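PDB 6VXC: trans-4-hydroxy-L-proline dehydratase, which uses a glycyl radical to dehydrate trans-4-hydroxy-L-proline to (S)-1-pyrroline-5-carboxylate in the anaerobic breakdown of 4-hydroxyproline. Local coordinates for residues Y188-F192 with L193-K197; S354-Y357 with T358-N362; R315-N319 with G320-R324. All blocks are in the same frame, centred on the assembly; numbering follows the deposited sequence.

All three contacts are local and join adjoining segments of one chain. They follow in series, with no nesting or crossing. Interaction 1 comes first and shapes the start of helix 192-205, just after helix 186-189. Interaction 3 is next. It ends helix 305-318 and turns the backbone toward helix 324-339. Interaction 2 is last, in the loop from helix 348-353 to the edge strand 362-366 of a five-stranded mixed sheet. It is buried close to the centre of the chain and to C454. Interactions 1 and 3 lie farther out, with nearest atoms about 7 Å apart; the nearest atoms of interaction 2 are about 11 Å from interaction 1 and about 19 Å from interaction 3.

Interaction 1. Residues Y188-F192 with L193-K197; sequences YKKGF and LDLKK
D194 OD2 accepts a hydrogen bond from the backbone N of G191 at 3.0 Å. The N-H points well at the oxygen, with an angle of 161°. The donor comes from the anti side of the carboxylate, 29° out of its plane. A water adds a second, weak bond to D194 OD2 and also donates to K189 O. CG of D194 is turned beside its own backbone N (chi1 -65°), which lets the carboxylate reach back along the chain to G191. This is the start of helix 192-205, with G191 at the N-cap position. D194, three residues on, bonds back to the N-H of this N-cap, as in one half of a capping box; glycine has no side chain to give the reciprocal bond. The backbone then enters the helical pattern. L195 N donates to G191 O at 3.1 Å, and K196 N donates to F192 O at 3.0 Å. Apolar contacts follow the same turn. F192 and L195 lie side by side and point the same way. L195 CD1 sits 4.3 Å from the centroid of the F192 ring in an off-centre CH-pi contact. The ring also packs on M231, V286 and L543. The K190 chain runs out extended, its CD 4.0 Å from L195 CD2. K190 NZ goes on to a salt bridge with D198, one helical turn beyond D194.

Interaction 2. Residues S354-Y357 with T358-N362; sequences SSTY and TDFAN
T356 CB lies 3.7 Å from T358 OG1, and the two threonine side chains cross at about a right angle. T356 opens an ST turn in the irregular loop between helix 348-353 and strand 362-366, close to the glycyl radical enzyme active site. An inverse gamma turn centred on S355 leads into T356. From CB the side chain splits. OG1 is anti to the backbone N (chi1 179°), which carries it forward along the chain to T358. There it accepts a hydrogen bond from T358 N at 2.9 Å, with an angle of 162°. T358 OG1 is also 2.8 Å from T356 OG1. D788, in strand 787-789 just after G785, which carries the radical in the active enzyme, is a further hydrogen-bond partner of T356 OG1. The methyl CG2 takes the other branch and passes T358 OG1 and T358 O, each at 3.5 Å. It then meets the F360 ring obliquely. The side chain of F360 comes within about 4 Å of that of C454, probably the cysteine that carries the radical intermediate. S354 OG, hydrogen-bonded to a glycerol probably from the crystallisation liquor, is 3.8 Å from F360 CE1; T356 CG2 is 3.7 Å from that same ring carbon.

Interaction 3. Residues R315-N319 with G320-R324; sequences RDVEN and GILDR
D316 O and I321 N form a hydrogen bond of 3.1 Å, with an N-H angle of 150°. L322 N also approaches D316 O, but that bond is long and weak. One residue on, V317 O accepts from G320 N at 2.9 Å. A water also donates to V317 O, and the same water donates to L322 O at 2.9 Å. The water thus links the last turn of the helix to the chain that leaves it. L322 O is also met by V317 CA at 3.3 Å, in a CA-H...O contact. The bonds from I321 N to D316 O and from G320 N to V317 O, with the positive phi of G320 (77°), make a Schellman motif at the C-terminal end of helix 305-318. Glycine adopts such a phi readily. The next residues fold back beside the final turn, and their side chains cover D316. L322 CB lies 3.5 Å from D316 CB, while L322 CD2 reaches the same carbon from farther along its branch. I321 CD1 rests 3.6 Å from D316 CG. CG1 of I321 lies between its own backbone N and carbonyl carbon (chi1 64°), and this turns the chain back over the acid. D316 is buried, and its OD2 accepts a hydrogen bond from the backbone N of Y276. I321 also touches T275, so the turn rests on the loop before helix 276-293. V317 CG1 also packs on L322 CB, at 4.2 Å. The next helix, 324-339, begins at once: D323 is its N-cap, and D323 OD1 accepts from the backbone N of R326.

Interaction 1. Residues Y188-F192 with L193-K197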
# COMPACT_ATOMS: atom_id res chain seq x y z
N TYR A 188 15.44 -15.11 -8.54
CA TYR A 188 15.82 -15.38 -9.92
C TYR A 188 17.22 -15.97 -10.03
O TYR A 188 17.58 -16.49 -11.09
CB TYR A 188 15.73 -14.10 -10.77
CG TYR A 188 14.43 -13.37 -10.52
CD1 TYR A 188 13.22 -13.91 -10.94
CD2 TYR A 188 14.41 -12.18 -9.82
CE1 TYR A 188 12.04 -13.29 -10.69
CE2 TYR A 188 13.22 -11.54 -9.55
CZ TYR A 188 12.04 -12.09 -9.99
OH TYR A 188 10.85 -11.48 -9.73
N LYS A 189 18.00 -15.93 -8.95
CA LYS A 189 19.35 -16.48 -8.92
C LYS A 189 19.46 -17.75 -8.10
O LYS A 189 20.43 -18.49 -8.26
CB LYS A 189 20.34 -15.43 -8.38
CG LYS A 189 20.37 -14.15 -9.19
CD LYS A 189 21.29 -13.07 -8.61
CE LYS A 189 20.87 -12.63 -7.22
NZ LYS A 189 21.62 -11.40 -6.80
N LYS A 190 18.48 -18.04 -7.24
CA LYS A 190 18.50 -19.21 -6.37
C LYS A 190 17.10 -19.79 -6.28
O LYS A 190 16.11 -19.06 -6.33
CB LYS A 190 18.99 -18.88 -4.95
CG LYS A 190 20.46 -18.51 -4.88
CD LYS A 190 20.91 -18.15 -3.47
CE LYS A 190 22.43 -18.10 -3.38
NZ LYS A 190 22.90 -17.50 -2.12
N GLY A 191 17.03 -21.12 -6.17
CA GLY A 191 15.82 -21.79 -5.76
C GLY A 191 15.81 -21.98 -4.26
O GLY A 191 16.76 -21.62 -3.57
N PHE A 192 14.72 -22.54 -3.75
CA PHE A 192 14.62 -22.73 -2.31
C PHE A 192 15.45 -23.90 -1.80
O PHE A 192 15.79 -23.93 -0.61
CB PHE A 192 13.15 -22.87 -1.90
CG PHE A 192 12.45 -21.55 -1.89
CD1 PHE A 192 12.49 -20.74 -0.76
CD2 PHE A 192 11.79 -21.08 -3.02
CE1 PHE A 192 11.87 -19.49 -0.75
CE2 PHE A 192 11.17 -19.83 -3.01
CZ PHE A 192 11.21 -19.03 -1.89
N LEU A 193 15.84 -24.84 -2.68
CA LEU A 193 16.84 -25.82 -2.29
C LEU A 193 18.19 -25.16 -2.09
O LEU A 193 18.94 -25.54 -1.18
CB LEU A 193 16.94 -26.94 -3.33
CG LEU A 193 15.73 -27.83 -3.43
CD1 LEU A 193 15.90 -28.76 -4.62
CD2 LEU A 193 15.54 -28.63 -2.13
N ASP A 194 18.53 -24.18 -2.94
CA ASP A 194 19.77 -23.42 -2.75
C ASP A 194 19.76 -22.65 -1.43
O ASP A 194 20.76 -22.61 -0.70
CB ASP A 194 19.98 -22.43 -3.89
CG ASP A 194 20.20 -23.09 -5.23
OD1 ASP A 194 20.88 -24.13 -5.29
OD2 ASP A 194 19.69 -22.53 -6.23
N LEU A 195 18.65 -21.95 -1.15
CA LEU A 195 18.58 -21.17 0.08
C LEU A 195 18.67 -22.09 1.28
O LEU A 195 19.35 -21.78 2.26
CB LEU A 195 17.27 -20.37 0.10
CG LEU A 195 17.15 -19.26 -0.97
CD1 LEU A 195 15.72 -18.72 -1.10
CD2 LEU A 195 18.10 -18.13 -0.66
N LYS A 196 18.05 -23.27 1.19
CA LYS A 196 18.16 -24.21 2.30
C LYS A 196 19.61 -24.62 2.55
O LYS A 196 20.05 -24.69 3.70
CB LYS A 196 17.29 -25.44 2.05
CG LYS A 196 17.23 -26.34 3.27
CD LYS A 196 16.35 -27.55 3.06
CE LYS A 196 16.44 -28.47 4.27
NZ LYS A 196 15.60 -29.67 4.09
N LYS A 197 20.38 -24.85 1.49
CA LYS A 197 21.80 -25.15 1.68
C LYS A 197 22.52 -23.99 2.34
O LYS A 197 23.40 -24.18 3.17
CB LYS A 197 22.45 -25.50 0.34
CG LYS A 197 22.03 -26.84 -0.21
CD LYS A 197 22.77 -27.18 -1.48
CE LYS A 197 22.59 -28.65 -1.82
NZ LYS A 197 23.02 -28.95 -3.22
O HOH W 1 22.22 -20.73 -7.58

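Interaction 2. Residues S354-Y357 with T358-N362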
# COMPACT_ATOMS: atom_id res chain seq x y z
N SER A 354 -8.76 1.85 4.36
CA SER A 354 -8.34 1.16 3.15
C SER A 354 -9.57 0.49 2.52
O SER A 354 -9.67 -0.73 2.42
CB SER A 354 -7.24 0.14 3.45
OG SER A 354 -6.74 -0.46 2.26
N SER A 355 -10.51 1.29 2.04
CA SER A 355 -11.84 0.79 1.68
C SER A 355 -11.83 0.33 0.21
O SER A 355 -12.38 0.98 -0.68
CB SER A 355 -12.89 1.86 1.95
OG SER A 355 -14.20 1.34 1.82
N THR A 356 -11.25 -0.85 -0.02
CA THR A 356 -11.05 -1.36 -1.37
C THR A 356 -10.84 -2.86 -1.31
O THR A 356 -10.39 -3.40 -0.30
CB THR A 356 -9.83 -0.70 -2.04
OG1 THR A 356 -9.65 -1.24 -3.35
CG2 THR A 356 -8.56 -0.99 -1.23
N TYR A 357 -11.16 -3.54 -2.42
CA TYR A 357 -10.75 -4.92 -2.62
C TYR A 357 -9.29 -5.04 -3.04
O TYR A 357 -8.71 -6.13 -2.93
CB TYR A 357 -11.61 -5.62 -3.70
CG TYR A 357 -13.07 -5.85 -3.38
CD1 TYR A 357 -13.47 -6.88 -2.52
CD2 TYR A 357 -14.06 -5.07 -3.97
CE1 TYR A 357 -14.84 -7.09 -2.25
CE2 TYR A 357 -15.41 -5.27 -3.71
CZ TYR A 357 -15.80 -6.28 -2.84
OH TYR A 357 -17.14 -6.47 -2.60
N THR A 358 -8.69 -3.99 -3.58
CA THR A 358 -7.33 -4.10 -4.10
C THR A 358 -6.32 -4.21 -2.94
O THR A 358 -6.59 -3.79 -1.82
CB THR A 358 -7.00 -2.91 -5.01
OG1 THR A 358 -7.03 -1.68 -4.27
CG2 THR A 358 -8.02 -2.82 -6.15
N ASP A 359 -5.15 -4.79 -3.24
CA ASP A 359 -4.12 -5.04 -2.24
C ASP A 359 -2.80 -4.36 -2.59
O ASP A 359 -1.76 -4.78 -2.09
CB ASP A 359 -3.90 -6.54 -2.02
CG ASP A 359 -3.52 -6.90 -0.57
OD1 ASP A 359 -3.38 -6.00 0.29
OD2 ASP A 359 -3.36 -8.10 -0.29
N PHE A 360 -2.83 -3.36 -3.48
CA PHE A 360 -1.73 -2.42 -3.63
C PHE A 360 -0.41 -3.11 -3.97
O PHE A 360 0.64 -2.81 -3.40
CB PHE A 360 -1.56 -1.56 -2.37
CG PHE A 360 -2.76 -0.73 -2.05
CD1 PHE A 360 -3.82 -1.26 -1.35
CD2 PHE A 360 -2.82 0.59 -2.47
CE1 PHE A 360 -4.92 -0.50 -1.07
CE2 PHE A 360 -3.93 1.35 -2.19
CZ PHE A 360 -4.99 0.80 -1.49
N ALA A 361 -0.46 -4.02 -4.94
CA ALA A 361 0.75 -4.68 -5.45
C ALA A 361 1.31 -3.78 -6.54
O ALA A 361 0.82 -3.76 -7.66
CB ALA A 361 0.46 -6.08 -5.97
N ASN A 362 2.34 -3.02 -6.19
CA ASN A 362 2.82 -1.90 -6.98
C ASN A 362 4.03 -2.33 -7.83
O ASN A 362 5.08 -2.68 -7.28
CB ASN A 362 3.17 -0.75 -6.03
CG ASN A 362 3.48 0.54 -6.75
OD1 ASN A 362 4.06 0.55 -7.83
ND2 ASN A 362 3.16 1.65 -6.10

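Interaction 3. Residues R315-N319 with G320-R324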
# COMPACT_ATOMS: atom_id res chain seq x y z
N ARG A 315 17.66 -13.81 -23.44
CA ARG A 315 18.18 -15.17 -23.58
C ARG A 315 17.17 -16.07 -24.29
O ARG A 315 17.52 -16.78 -25.24
CB ARG A 315 18.55 -15.70 -22.18
CG ARG A 315 19.44 -16.90 -22.10
CD ARG A 315 20.19 -16.94 -20.71
NE ARG A 315 19.31 -16.66 -19.57
CZ ARG A 315 19.52 -15.73 -18.64
NH1 ARG A 315 20.59 -14.95 -18.67
NH2 ARG A 315 18.65 -15.57 -17.65
N ASP A 316 15.90 -16.00 -23.89
CA ASP A 316 14.90 -16.92 -24.43
C ASP A 316 14.61 -16.64 -25.90
O ASP A 316 14.46 -17.58 -26.69
CB ASP A 316 13.62 -16.86 -23.59
CG ASP A 316 13.73 -17.63 -22.24
OD1 ASP A 316 14.85 -18.06 -21.87
OD2 ASP A 316 12.69 -17.78 -21.56
N VAL A 317 14.53 -15.37 -26.31
CA VAL A 317 14.26 -15.10 -27.71
C VAL A 317 15.45 -15.51 -28.57
O VAL A 317 15.29 -16.09 -29.64
CB VAL A 317 13.87 -13.62 -27.94
CG1 VAL A 317 12.72 -13.21 -27.00
CG2 VAL A 317 15.05 -12.73 -27.78
N GLU A 318 16.67 -15.24 -28.09
CA GLU A 318 17.87 -15.65 -28.82
C GLU A 318 17.93 -17.16 -29.01
O GLU A 318 18.39 -17.64 -30.05
CB GLU A 318 19.10 -15.13 -28.08
CG GLU A 318 20.42 -15.69 -28.55
CD GLU A 318 20.78 -15.20 -29.93
OE1 GLU A 318 20.02 -14.37 -30.49
OE2 GLU A 318 21.84 -15.63 -30.45
N ASN A 319 17.48 -17.93 -28.02
CA ASN A 319 17.45 -19.38 -28.15
C ASN A 319 16.21 -19.89 -28.87
O ASN A 319 16.05 -21.10 -29.01
CB ASN A 319 17.55 -20.04 -26.78
CG ASN A 319 18.91 -19.86 -26.13
OD1 ASN A 319 19.92 -19.72 -26.82
ND2 ASN A 319 18.94 -19.84 -24.80
N GLY A 320 15.31 -19.01 -29.31
CA GLY A 320 14.16 -19.42 -30.09
C GLY A 320 13.03 -20.05 -29.33
O GLY A 320 12.16 -20.65 -29.95
N ILE A 321 12.98 -19.91 -28.00
CA ILE A 321 11.90 -20.49 -27.21
C ILE A 321 10.87 -19.45 -26.79
O ILE A 321 9.88 -19.80 -26.14
CB ILE A 321 12.43 -21.23 -25.98
CG1 ILE A 321 13.14 -20.27 -25.01
CG2 ILE A 321 13.35 -22.38 -26.38
CD1 ILE A 321 13.41 -20.89 -23.66
N LEU A 322 11.05 -18.20 -27.17
CA LEU A 322 10.15 -17.13 -26.75
C LEU A 322 10.12 -16.07 -27.84
O LEU A 322 11.12 -15.86 -28.54
CB LEU A 322 10.62 -16.48 -25.43
CG LEU A 322 9.69 -15.49 -24.70
CD1 LEU A 322 8.44 -16.19 -24.21
CD2 LEU A 322 10.42 -14.92 -23.51
N ASP A 323 8.99 -15.40 -27.97
CA ASP A 323 8.89 -14.19 -28.77
C ASP A 323 8.09 -13.14 -27.99
O ASP A 323 7.59 -13.39 -26.89
CB ASP A 323 8.27 -14.48 -30.15
CG ASP A 323 6.86 -15.05 -30.06
OD1 ASP A 323 6.28 -15.08 -28.96
OD2 ASP A 323 6.31 -15.44 -31.11
N ARG A 324 7.97 -11.94 -28.57
CA ARG A 324 7.31 -10.86 -27.86
C ARG A 324 5.87 -11.22 -27.50
O ARG A 324 5.40 -10.91 -26.40
CB ARG A 324 7.33 -9.58 -28.71
CG ARG A 324 6.99 -8.32 -27.91
CD ARG A 324 6.80 -7.10 -28.79
NE ARG A 324 6.80 -5.85 -28.03
CZ ARG A 324 5.72 -5.30 -27.47
NH1 ARG A 324 5.83 -4.15 -26.82
NH2 ARG A 324 4.54 -5.90 -27.57
O HOH W 2 12.76 -16.38 -30.84